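Local coordinates for ubiquitin-conjugating enzyme E2-21 kDa (Pichia angusta, PDB 5NL8), which probably takes ubiquitin from an E1 enzyme as a thioester and transfers it to other proteins, an E2 (Pex4) activity needed for peroxisome biogenesis, at residues K12-R15 with A16-E20; T134-S137 with A138-I142; C165-T168 with T169-K172. All coordinates share one frame; numbering follows the deposited sequence.

Interaction 1 (K12-R15 with A16-E20); sequences KEYR and AVKKE
The Tyr14 ring carries the Lys18 side chain over one face. Lys18 CD lies 3.6 Å from the ring centroid, 23° off the normal, which makes a CH-pi contact. It is displaced toward the phenol end, and Lys18 CD is 3.3 Å from Tyr14 CZ. Lys18 CG comes in by the CE1 side, 3.5 Å from Tyr14 CE1. The ring also meets Trp46 edge-to-face and touches Leu36, His37 and Pro38 of strand 33-38. Tyr14 sends CG anti to its N (chi1 175°). Lys18 keeps CG beside its N (chi1 -72°) and runs straight through chi2, which lays CD over the ring. The pair sits on helix 6-21, with Lys18 N bonded to Tyr14 O at 2.9 Å. Val17 N bonds to Glu13 O at 3.0 Å, and the carboxylate of Glu13 forms a salt bridge with Arg9. With a serine in place of Tyr14, the Lys18 methylenes would probably lose the surface they lie on, and Trp46 its aromatic partner. Lys18 meets the ring through its aliphatic carbons, while NZ stays 4.2 Å from Tyr14 OH. The contact is therefore mainly apolar, although one partner is a lysine.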
# COMPACT_ATOMS: atom_id res chain seq x y z
N LYS A 12 -12.64 -11.38 12.44
CA LYS A 12 -13.28 -10.27 13.13
C LYS A 12 -12.76 -8.93 12.62
O LYS A 12 -13.54 -8.02 12.34
CB LYS A 12 -13.06 -10.37 14.64
CG LYS A 12 -13.96 -9.44 15.45
CD LYS A 12 -13.97 -9.83 16.92
CE LYS A 12 -14.35 -11.28 17.11
NZ LYS A 12 -15.82 -11.46 17.20
N GLU A 13 -11.45 -8.82 12.46
CA GLU A 13 -10.84 -7.60 11.95
C GLU A 13 -11.30 -7.30 10.52
O GLU A 13 -11.62 -6.14 10.18
CB GLU A 13 -9.32 -7.69 12.00
CG GLU A 13 -8.75 -7.84 13.39
CD GLU A 13 -7.24 -7.99 13.39
OE1 GLU A 13 -6.61 -7.66 12.36
OE2 GLU A 13 -6.67 -8.42 14.41
N TYR A 14 -11.33 -8.34 9.69
CA TYR A 14 -11.77 -8.21 8.31
C TYR A 14 -13.20 -7.68 8.23
O TYR A 14 -13.48 -6.74 7.49
CB TYR A 14 -11.67 -9.56 7.59
CG TYR A 14 -12.21 -9.58 6.17
CD1 TYR A 14 -11.97 -8.53 5.30
CD2 TYR A 14 -12.95 -10.66 5.71
CE1 TYR A 14 -12.47 -8.55 4.00
CE2 TYR A 14 -13.44 -10.69 4.41
CZ TYR A 14 -13.20 -9.63 3.56
OH TYR A 14 -13.69 -9.66 2.28
N ARG A 15 -14.09 -8.28 9.02
CA ARG A 15 -15.48 -7.84 9.06
C ARG A 15 -15.59 -6.41 9.58
O ARG A 15 -16.42 -5.63 9.11
CB ARG A 15 -16.31 -8.79 9.93
CG ARG A 15 -16.38 -10.22 9.42
CD ARG A 15 -17.45 -11.02 10.14
NE ARG A 15 -18.79 -10.50 9.87
CZ ARG A 15 -19.45 -9.68 10.67
NH1 ARG A 15 -18.91 -9.28 11.82
NH2 ARG A 15 -20.67 -9.26 10.34
N ALA A 16 -14.75 -6.07 10.56
CA ALA A 16 -14.72 -4.72 11.10
C ALA A 16 -14.40 -3.71 10.00
O ALA A 16 -15.03 -2.65 9.92
CB ALA A 16 -13.72 -4.61 12.23
N VAL A 17 -13.44 -4.05 9.14
CA VAL A 17 -13.09 -3.18 8.01
C VAL A 17 -14.20 -3.12 6.95
O VAL A 17 -14.54 -2.03 6.45
CB VAL A 17 -11.77 -3.64 7.34
CG1 VAL A 17 -11.59 -2.97 5.99
CG2 VAL A 17 -10.59 -3.35 8.25
N LYS A 18 -14.77 -4.28 6.63
CA LYS A 18 -15.88 -4.36 5.67
C LYS A 18 -17.07 -3.50 6.07
O LYS A 18 -17.70 -2.86 5.23
CB LYS A 18 -16.35 -5.80 5.49
CG LYS A 18 -15.40 -6.70 4.72
CD LYS A 18 -16.00 -8.09 4.54
CE LYS A 18 -17.17 -8.07 3.57
NZ LYS A 18 -17.73 -9.44 3.35
N LYS A 19 -17.40 -3.52 7.36
CA LYS A 19 -18.52 -2.74 7.88
C LYS A 19 -18.30 -1.24 7.65
O LYS A 19 -19.19 -0.54 7.18
CB LYS A 19 -18.72 -3.02 9.37
CG LYS A 19 -19.24 -1.84 10.19
CD LYS A 19 -20.71 -1.56 9.94
CE LYS A 19 -21.21 -0.44 10.84
NZ LYS A 19 -21.96 0.61 10.09
N GLU A 20 -17.10 -0.78 7.99
CA GLU A 20 -16.76 0.63 7.84
C GLU A 20 -16.71 1.04 6.38
O GLU A 20 -17.02 2.17 6.03
CB GLU A 20 -15.42 0.92 8.52
CG GLU A 20 -15.38 0.53 9.99
CD GLU A 20 -16.16 1.49 10.88
OE1 GLU A 20 -16.01 2.72 10.71
OE2 GLU A 20 -16.92 1.01 11.74

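Interaction 2 (T134-S137 with A138-I142); sequences TLQS and ALVAI
Thr134 O accepts the first bond of the helix, from Ala138 N at 3.2 Å. The next three carbonyls are each used four residues on. Leu139 N binds Leu135 O at 3.0 Å, nearly in line with the carbonyl. Val140 N gives a very straight bond to Gln136 O, 2.9 Å long with an angle of 174° at the hydrogen. Ala141 N reaches Ser137 O at 2.9 Å, and here the donor is tilted 33° from the carbonyl plane. Thr134 is the N-cap. Its own N donates to Ser137 OG at 2.6 Å. Ser137 can accept because chi1 is 49°, which folds OG back toward the start of the helix. This is one half of a capping box. Glu13 OE1, from helix 6-21, takes the bond from Leu135 N and a weak one from Thr134 OG1, so a residue outside the helix also caps its first turn. Val140 CG2 rests 3.2 Å from Gln136 O, beside the bond made by its own N. Leu139 packs on Ile33 and Ala48, and Ile142 on Ile50, Ile80 and Phe82. The arrangement is the N-capped start of the helix that lies across the antiparallel sheet of the UBC fold.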
# COMPACT_ATOMS: atom_id res chain seq x y z
N THR A 134 -4.13 -3.80 14.59
CA THR A 134 -4.98 -4.59 13.72
C THR A 134 -4.52 -4.48 12.28
O THR A 134 -3.53 -3.80 11.99
CB THR A 134 -6.45 -4.14 13.81
OG1 THR A 134 -7.24 -4.90 12.90
CG2 THR A 134 -6.56 -2.67 13.45
N LEU A 135 -5.23 -5.15 11.37
CA LEU A 135 -4.96 -5.02 9.94
C LEU A 135 -5.19 -3.59 9.48
O LEU A 135 -4.40 -3.02 8.72
CB LEU A 135 -5.85 -5.98 9.14
CG LEU A 135 -5.58 -7.48 9.28
CD1 LEU A 135 -6.61 -8.28 8.50
CD2 LEU A 135 -4.18 -7.81 8.82
N GLN A 136 -6.29 -3.01 9.97
CA GLN A 136 -6.66 -1.65 9.63
C GLN A 136 -5.55 -0.67 9.99
O GLN A 136 -5.19 0.20 9.20
CB GLN A 136 -7.97 -1.26 10.32
CG GLN A 136 -8.46 0.14 9.97
CD GLN A 136 -9.71 0.53 10.72
OE1 GLN A 136 -10.40 -0.33 11.27
NE2 GLN A 136 -10.01 1.82 10.74
N SER A 137 -5.00 -0.82 11.19
CA SER A 137 -3.96 0.08 11.66
C SER A 137 -2.69 -0.07 10.82
O SER A 137 -1.97 0.90 10.61
CB SER A 137 -3.66 -0.15 13.14
OG SER A 137 -3.46 -1.53 13.42
N ALA A 138 -2.43 -1.27 10.33
CA ALA A 138 -1.28 -1.50 9.47
C ALA A 138 -1.46 -0.79 8.13
O ALA A 138 -0.54 -0.10 7.64
CB ALA A 138 -1.06 -2.99 9.26
N LEU A 139 -2.64 -0.95 7.53
CA LEU A 139 -2.94 -0.25 6.28
C LEU A 139 -2.79 1.27 6.45
O LEU A 139 -2.10 1.94 5.65
CB LEU A 139 -4.36 -0.60 5.80
CG LEU A 139 -4.57 -2.06 5.39
CD1 LEU A 139 -6.01 -2.34 4.99
CD2 LEU A 139 -3.62 -2.44 4.26
N VAL A 140 -3.42 1.80 7.49
CA VAL A 140 -3.32 3.21 7.82
C VAL A 140 -1.86 3.64 7.97
O VAL A 140 -1.46 4.70 7.49
CB VAL A 140 -4.10 3.54 9.12
CG1 VAL A 140 -3.78 4.95 9.60
CG2 VAL A 140 -5.60 3.37 8.89
N ALA A 141 -1.06 2.79 8.62
CA ALA A 141 0.37 3.05 8.79
C ALA A 141 1.09 3.18 7.46
O ALA A 141 1.99 4.01 7.32
CB ALA A 141 1.00 1.94 9.62
N ILE A 142 0.71 2.37 6.48
CA ILE A 142 1.35 2.46 5.17
C ILE A 142 0.94 3.72 4.41
O ILE A 142 1.77 4.38 3.76
CB ILE A 142 1.05 1.22 4.32
CG1 ILE A 142 1.95 0.07 4.77
CG2 ILE A 142 1.28 1.48 2.84
CD1 ILE A 142 1.22 -1.23 4.86

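Interaction 3 (C165-T168 with T169-K172); sequences CDDT and TAYK
Asp167 CG stands anti to the backbone N (chi1 -162°), and this brings the carboxylate back over Ala170. Asp167 is the N-cap of helix 168-181, so this is a helix start at the surface of the UBC fold. Asp167 OD1 approaches Ala170 N to 3.5 Å. The same oxygen is 3.7 Å from Ala170 CB, and Asp167 CG is 3.8 Å from that methyl. The carboxylate thus lies against the side of the first turn. A negative group here would probably be favoured by the positive end of the helix. Leu162 of helix 157-164 touches both Asp167 and Ala170, so the end of one helix packs on the start of the next. The link between them is short. Helix 157-164 ends in a Schellman motif at Asp166, which has positive phi, and the next helix is capped by the very next residue.

The backbone bonds begin loosely. Tyr171 N reaches Asp167 O at 3.4 Å, a weak bond. One residue on, Lys172 N binds Thr168 O at 3.0 Å and almost straight (174°). Tyr171 CB lies 3.4 Å from Thr168 O, but the ring leads away from this turn. It packs among Pro57, Pro111, Pro149 and Met159. Thr168 and Lys172 run side by side, pointing the same way. Thr168 CG2 is the branch anti to the backbone N, and it is this methyl that faces the lysine. Lys172 is extended as far as CE. The touch is made by carbon alone: Thr168 CG2 is 3.5 Å from Lys172 CE.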
# COMPACT_ATOMS: atom_id res chain seq x y z
N CYS A 165 18.35 15.68 0.07
CA CYS A 165 18.83 16.94 -0.49
C CYS A 165 17.70 17.96 -0.56
O CYS A 165 17.89 19.06 -1.08
CB CYS A 165 19.42 16.74 -1.88
SG CYS A 165 20.82 15.62 -1.95
N ASP A 166 16.54 17.58 -0.04
CA ASP A 166 15.34 18.41 -0.06
C ASP A 166 15.04 18.96 -1.45
O ASP A 166 14.71 20.14 -1.61
CB ASP A 166 15.47 19.56 0.95
CG ASP A 166 14.13 20.01 1.49
OD1 ASP A 166 13.55 19.28 2.33
OD2 ASP A 166 13.66 21.10 1.10
N ASP A 167 15.15 18.10 -2.46
CA ASP A 167 14.75 18.44 -3.82
C ASP A 167 13.31 17.98 -4.06
O ASP A 167 13.07 16.95 -4.68
CB ASP A 167 15.70 17.79 -4.84
CG ASP A 167 15.61 18.44 -6.21
OD1 ASP A 167 14.57 19.07 -6.52
OD2 ASP A 167 16.59 18.33 -6.98
N THR A 168 12.37 18.77 -3.56
CA THR A 168 10.95 18.41 -3.55
C THR A 168 10.34 18.28 -4.94
O THR A 168 9.52 17.40 -5.20
CB THR A 168 10.14 19.44 -2.76
OG1 THR A 168 10.84 19.80 -1.56
CG2 THR A 168 8.78 18.88 -2.39
N THR A 169 10.75 19.19 -5.82
CA THR A 169 10.18 19.27 -7.15
C THR A 169 10.49 18.02 -7.98
O THR A 169 9.62 17.50 -8.67
CB THR A 169 10.69 20.51 -7.90
OG1 THR A 169 10.42 21.69 -7.12
CG2 THR A 169 10.01 20.64 -9.26
N ALA A 170 11.73 17.54 -7.89
CA ALA A 170 12.15 16.37 -8.65
C ALA A 170 11.43 15.11 -8.15
O ALA A 170 11.00 14.28 -8.94
CB ALA A 170 13.65 16.20 -8.58
N TYR A 171 11.33 15.00 -6.84
CA TYR A 171 10.58 13.95 -6.16
C TYR A 171 9.14 13.88 -6.69
O TYR A 171 8.70 12.85 -7.24
CB TYR A 171 10.60 14.23 -4.65
CG TYR A 171 10.15 13.12 -3.74
CD1 TYR A 171 8.81 12.93 -3.43
CD2 TYR A 171 11.08 12.28 -3.12
CE1 TYR A 171 8.40 11.93 -2.57
CE2 TYR A 171 10.69 11.28 -2.26
CZ TYR A 171 9.34 11.10 -1.99
OH TYR A 171 8.94 10.11 -1.14
N LYS A 172 8.43 14.99 -6.52
CA LYS A 172 7.05 15.12 -6.98
C LYS A 172 6.91 14.79 -8.46
O LYS A 172 6.00 14.05 -8.85
CB LYS A 172 6.54 16.54 -6.72
CG LYS A 172 6.11 16.82 -5.29
CD LYS A 172 5.75 18.29 -5.10
CE LYS A 172 5.51 18.64 -3.64
NZ LYS A 172 4.57 17.68 -2.98

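Interactions 1 and 2 touch directly, with centres about 13 Å apart. Glu13 OE1 lies 2.9 Å from Thr134 OG1, a weak hydrogen bond, and 3.0 Å from Leu135 N, a probable one. Val17 CG2 packs 3.9 Å from Gln136 CB. Helix 6-21 is thus joined to the start of helix 135-147 by a carboxylate oxygen with two partners and by an apolar touch. Interaction 3 stands apart. Its centre is about 27 Å from that of interaction 2, with nearest atoms about 10 Å apart. From interaction 1 it is about 38 Å between centres, on the opposite side of the chain's centre. All three contacts lie in the UBC core, away from Cys121, the predicted thioester-forming residue.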